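Local coordinates for protein 303aa long hypothetical esterase (Sulfolobus tokodaii, PDB 3AIN) that probably hydrolyses carboxylic esters as a thermostable carboxylesterase of the hormone-sensitive-lipase-like group, at residues P71-Y83 / Q121-P133. The protein carries 1 engineered substitution. Numbering follows the deposited sequence.
Sequences PGSETNIKARVYY and QCVTISVDYRLAP
Strands 76-83 and 123-127 run antiparallel, their axes 4.6 Å apart at 160°, and five backbone hydrogen bonds fix the register: R80 and S126 exchange two, Y82 and T124 two more, and D128 N reaches K78 O at 2.9 Å. In that last pair the return bond is replaced by a water, which accepts from K78 N and donates to D128 O. On the face bearing A79 and V81 the contact is apolar: I77 CG2 meets V127 CG1 at 3.7 Å, and V81 CG1 touches V123 CG1 at the same distance. On the other face the Y82 ring turns its edge to T124 O and S126 CB, while R80 CG lies over one ring face; a water links Y82 OH to S126 OG, and D110 also binds that hydroxyl. Beyond the strands, R130 NH2 donates nearly straight to E74 OE1 at 2.8 Å, in the guanidinium plane but on the anti side of a carboxylate turned 84° from it. The bend at chi3 (-63°) helps bring the group there, with T75 CG2 3.6 Å from R130 NE. A leucine in place of R130 would probably leave E74 and D143, the second carboxylate bridged by NH2, without this shared positive charge. This antiparallel pairing joins the N-terminal strands to the parallel part of the sheet, as is characteristic of the alpha/beta hydrolase fold.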
# COMPACT_ATOMS: atom_id res chain seq x y z
N PRO A 71 4.67 14.48 -31.58
CA PRO A 71 4.38 14.11 -32.97
C PRO A 71 4.20 12.60 -33.09
O PRO A 71 5.19 11.85 -33.12
CB PRO A 71 5.64 14.56 -33.73
CG PRO A 71 6.73 14.57 -32.70
CD PRO A 71 6.07 14.89 -31.38
N GLY A 72 2.96 12.15 -33.19
CA GLY A 72 2.67 10.72 -33.25
C GLY A 72 2.66 10.21 -34.67
O GLY A 72 2.72 10.98 -35.63
N SER A 73 2.58 8.89 -34.81
CA SER A 73 2.54 8.25 -36.12
C SER A 73 1.24 8.52 -36.85
O SER A 73 1.20 8.57 -38.09
CB SER A 73 2.79 6.75 -35.97
OG SER A 73 1.73 6.12 -35.25
N GLU A 74 0.17 8.77 -36.11
CA GLU A 74 -1.14 8.98 -36.70
C GLU A 74 -1.78 10.34 -36.41
O GLU A 74 -2.82 10.69 -36.97
CB GLU A 74 -2.09 7.85 -36.31
CG GLU A 74 -1.64 6.49 -36.83
CD GLU A 74 -2.57 5.36 -36.43
OE1 GLU A 74 -3.59 5.62 -35.74
OE2 GLU A 74 -2.36 4.23 -36.91
N THR A 75 -1.23 11.04 -35.43
CA THR A 75 -1.83 12.29 -34.97
C THR A 75 -0.81 13.05 -34.13
O THR A 75 0.24 12.52 -33.76
CB THR A 75 -3.10 12.02 -34.14
OG1 THR A 75 -3.82 13.24 -33.96
CG2 THR A 75 -2.71 11.46 -32.77
N ASN A 76 -1.07 14.33 -33.92
CA ASN A 76 -0.28 15.09 -32.97
C ASN A 76 -0.95 14.95 -31.61
O ASN A 76 -2.14 15.20 -31.47
CB ASN A 76 -0.23 16.57 -33.39
CG ASN A 76 0.66 16.80 -34.60
OD1 ASN A 76 1.70 16.16 -34.75
ND2 ASN A 76 0.28 17.76 -35.43
N ILE A 77 -0.19 14.50 -30.62
CA ILE A 77 -0.77 14.05 -29.34
C ILE A 77 -0.47 15.13 -28.30
O ILE A 77 0.68 15.36 -27.97
CB ILE A 77 -0.08 12.75 -28.91
CG1 ILE A 77 -0.28 11.68 -30.00
CG2 ILE A 77 -0.60 12.27 -27.53
CD1 ILE A 77 0.74 10.58 -29.92
N LYS A 78 -1.52 15.75 -27.78
CA LYS A 78 -1.32 16.72 -26.69
C LYS A 78 -0.83 15.99 -25.43
O LYS A 78 -1.29 14.89 -25.12
CB LYS A 78 -2.62 17.46 -26.38
CG LYS A 78 -2.43 18.65 -25.43
CD LYS A 78 -3.71 19.49 -25.29
CE LYS A 78 -3.64 20.32 -24.01
NZ LYS A 78 -4.38 21.59 -24.12
N ALA A 79 0.06 16.61 -24.68
CA ALA A 79 0.41 16.08 -23.37
C ALA A 79 0.72 17.20 -22.40
O ALA A 79 1.07 18.32 -22.82
CB ALA A 79 1.60 15.14 -23.46
N ARG A 80 0.46 16.95 -21.13
CA ARG A 80 0.75 17.96 -20.11
C ARG A 80 1.88 17.48 -19.21
O ARG A 80 1.87 16.33 -18.73
CB ARG A 80 -0.48 18.32 -19.29
CG ARG A 80 -0.18 19.40 -18.23
CD ARG A 80 -1.41 20.04 -17.63
NE ARG A 80 -2.08 20.87 -18.63
CZ ARG A 80 -3.38 21.16 -18.62
NH1 ARG A 80 -4.15 20.79 -17.60
NH2 ARG A 80 -3.91 21.79 -19.67
N VAL A 81 2.92 18.29 -19.11
CA VAL A 81 4.11 17.91 -18.38
C VAL A 81 4.11 18.60 -17.03
O VAL A 81 3.98 19.83 -16.95
CB VAL A 81 5.38 18.35 -19.14
CG1 VAL A 81 6.64 17.94 -18.37
CG2 VAL A 81 5.37 17.80 -20.58
N TYR A 82 4.16 17.81 -15.96
CA TYR A 82 4.17 18.36 -14.58
C TYR A 82 5.57 18.11 -14.00
O TYR A 82 6.02 16.97 -13.87
CB TYR A 82 3.12 17.66 -13.67
CG TYR A 82 1.70 17.69 -14.19
CD1 TYR A 82 0.77 18.62 -13.69
CD2 TYR A 82 1.26 16.78 -15.16
CE1 TYR A 82 -0.56 18.64 -14.15
CE2 TYR A 82 -0.08 16.72 -15.53
CZ TYR A 82 -0.96 17.69 -15.08
OH TYR A 82 -2.26 17.66 -15.49
N TYR A 83 6.21 19.18 -13.54
CA TYR A 83 7.47 19.05 -12.81
C TYR A 83 7.22 19.15 -11.30
O TYR A 83 6.40 19.95 -10.86
CB TYR A 83 8.41 20.20 -13.20
CG TYR A 83 8.93 20.10 -14.61
CD1 TYR A 83 10.15 19.51 -14.87
CD2 TYR A 83 8.23 20.66 -15.66
CE1 TYR A 83 10.65 19.43 -16.15
CE2 TYR A 83 8.74 20.61 -16.96
CZ TYR A 83 9.94 19.98 -17.19
OH TYR A 83 10.44 19.90 -18.47
N GLN A 121 7.63 12.75 -6.61
CA GLN A 121 8.70 13.73 -6.89
C GLN A 121 9.38 13.45 -8.21
O GLN A 121 10.61 13.37 -8.33
CB GLN A 121 9.69 13.78 -5.73
CG GLN A 121 8.96 14.15 -4.46
CD GLN A 121 9.89 14.51 -3.33
OE1 GLN A 121 10.89 13.83 -3.12
NE2 GLN A 121 9.45 15.44 -2.49
N CYS A 122 8.54 13.35 -9.23
CA CYS A 122 8.99 12.92 -10.52
C CYS A 122 8.23 13.73 -11.57
O CYS A 122 7.30 14.45 -11.22
CB CYS A 122 8.79 11.42 -10.64
SG CYS A 122 7.12 10.98 -11.10
N VAL A 123 8.80 13.87 -12.76
CA VAL A 123 8.07 14.52 -13.84
C VAL A 123 6.97 13.57 -14.27
O VAL A 123 7.23 12.39 -14.50
CB VAL A 123 9.00 14.80 -15.04
CG1 VAL A 123 8.20 15.32 -16.23
CG2 VAL A 123 10.06 15.80 -14.61
N THR A 124 5.76 14.09 -14.37
CA THR A 124 4.64 13.29 -14.86
C THR A 124 4.20 13.88 -16.18
O THR A 124 3.98 15.08 -16.29
CB THR A 124 3.49 13.33 -13.85
OG1 THR A 124 3.97 12.79 -12.61
CG2 THR A 124 2.30 12.47 -14.35
N ILE A 125 3.97 13.00 -17.15
CA ILE A 125 3.51 13.42 -18.46
C ILE A 125 2.20 12.74 -18.79
O ILE A 125 2.14 11.55 -19.06
CB ILE A 125 4.55 13.16 -19.55
CG1 ILE A 125 5.83 13.92 -19.19
CG2 ILE A 125 4.01 13.64 -20.92
CD1 ILE A 125 6.95 13.75 -20.25
N SER A 126 1.15 13.55 -18.77
CA SER A 126 -0.21 13.05 -18.93
C SER A 126 -0.61 13.14 -20.38
O SER A 126 -0.57 14.23 -20.98
CB SER A 126 -1.16 13.86 -18.05
OG SER A 126 -2.51 13.40 -18.20
N VAL A 127 -0.99 12.00 -20.95
CA VAL A 127 -1.15 11.87 -22.42
C VAL A 127 -2.63 11.96 -22.84
O VAL A 127 -3.49 11.26 -22.29
CB VAL A 127 -0.52 10.53 -22.88
CG1 VAL A 127 -0.77 10.28 -24.36
CG2 VAL A 127 0.95 10.53 -22.55
N ASP A 128 -2.94 12.82 -23.82
CA ASP A 128 -4.31 12.96 -24.34
C ASP A 128 -4.47 12.05 -25.57
O ASP A 128 -4.39 12.50 -26.73
CB ASP A 128 -4.61 14.43 -24.70
CG ASP A 128 -5.91 14.98 -24.06
OD1 ASP A 128 -6.52 14.33 -23.18
OD2 ASP A 128 -6.23 16.16 -24.33
N TYR A 129 -4.49 10.75 -25.32
CA TYR A 129 -4.63 9.78 -26.40
C TYR A 129 -6.01 9.91 -27.06
O TYR A 129 -6.99 10.34 -26.44
CB TYR A 129 -4.38 8.35 -25.89
CG TYR A 129 -5.31 7.92 -24.75
CD1 TYR A 129 -6.60 7.45 -25.01
CD2 TYR A 129 -4.91 8.05 -23.41
CE1 TYR A 129 -7.44 7.00 -23.96
CE2 TYR A 129 -5.75 7.59 -22.35
CZ TYR A 129 -7.03 7.14 -22.65
OH TYR A 129 -7.86 6.69 -21.66
N ARG A 130 -6.13 9.49 -28.33
CA ARG A 130 -7.43 9.61 -29.01
C ARG A 130 -8.51 8.73 -28.36
O ARG A 130 -8.26 7.56 -28.04
CB ARG A 130 -7.28 9.21 -30.49
CG ARG A 130 -6.77 10.35 -31.39
CD ARG A 130 -6.36 9.82 -32.79
NE ARG A 130 -5.26 8.88 -32.72
CZ ARG A 130 -4.97 7.97 -33.66
NH1 ARG A 130 -5.65 7.96 -34.80
NH2 ARG A 130 -3.99 7.12 -33.47
N LEU A 131 -9.73 9.25 -28.33
CA LEU A 131 -10.86 8.56 -27.69
C LEU A 131 -11.80 7.90 -28.71
O LEU A 131 -12.09 8.46 -29.78
CB LEU A 131 -11.64 9.51 -26.78
CG LEU A 131 -10.78 10.17 -25.68
CD1 LEU A 131 -11.52 11.30 -24.97
CD2 LEU A 131 -10.33 9.10 -24.68
N ALA A 132 -12.43 6.81 -28.26
CA ALA A 132 -13.59 6.24 -28.94
C ALA A 132 -14.87 6.96 -28.51
O ALA A 132 -14.89 7.57 -27.44
CB ALA A 132 -13.68 4.72 -28.57
N PRO A 133 -15.97 6.81 -29.28
CA PRO A 133 -16.09 6.04 -30.53
C PRO A 133 -15.53 6.76 -31.77
O PRO A 133 -15.42 6.14 -32.84
CB PRO A 133 -17.60 5.84 -30.67
CG PRO A 133 -18.19 7.07 -30.05
CD PRO A 133 -17.26 7.40 -28.88
O HOH W 1 -4.26 15.02 -28.36
O HOH W 2 -3.73 15.41 -16.59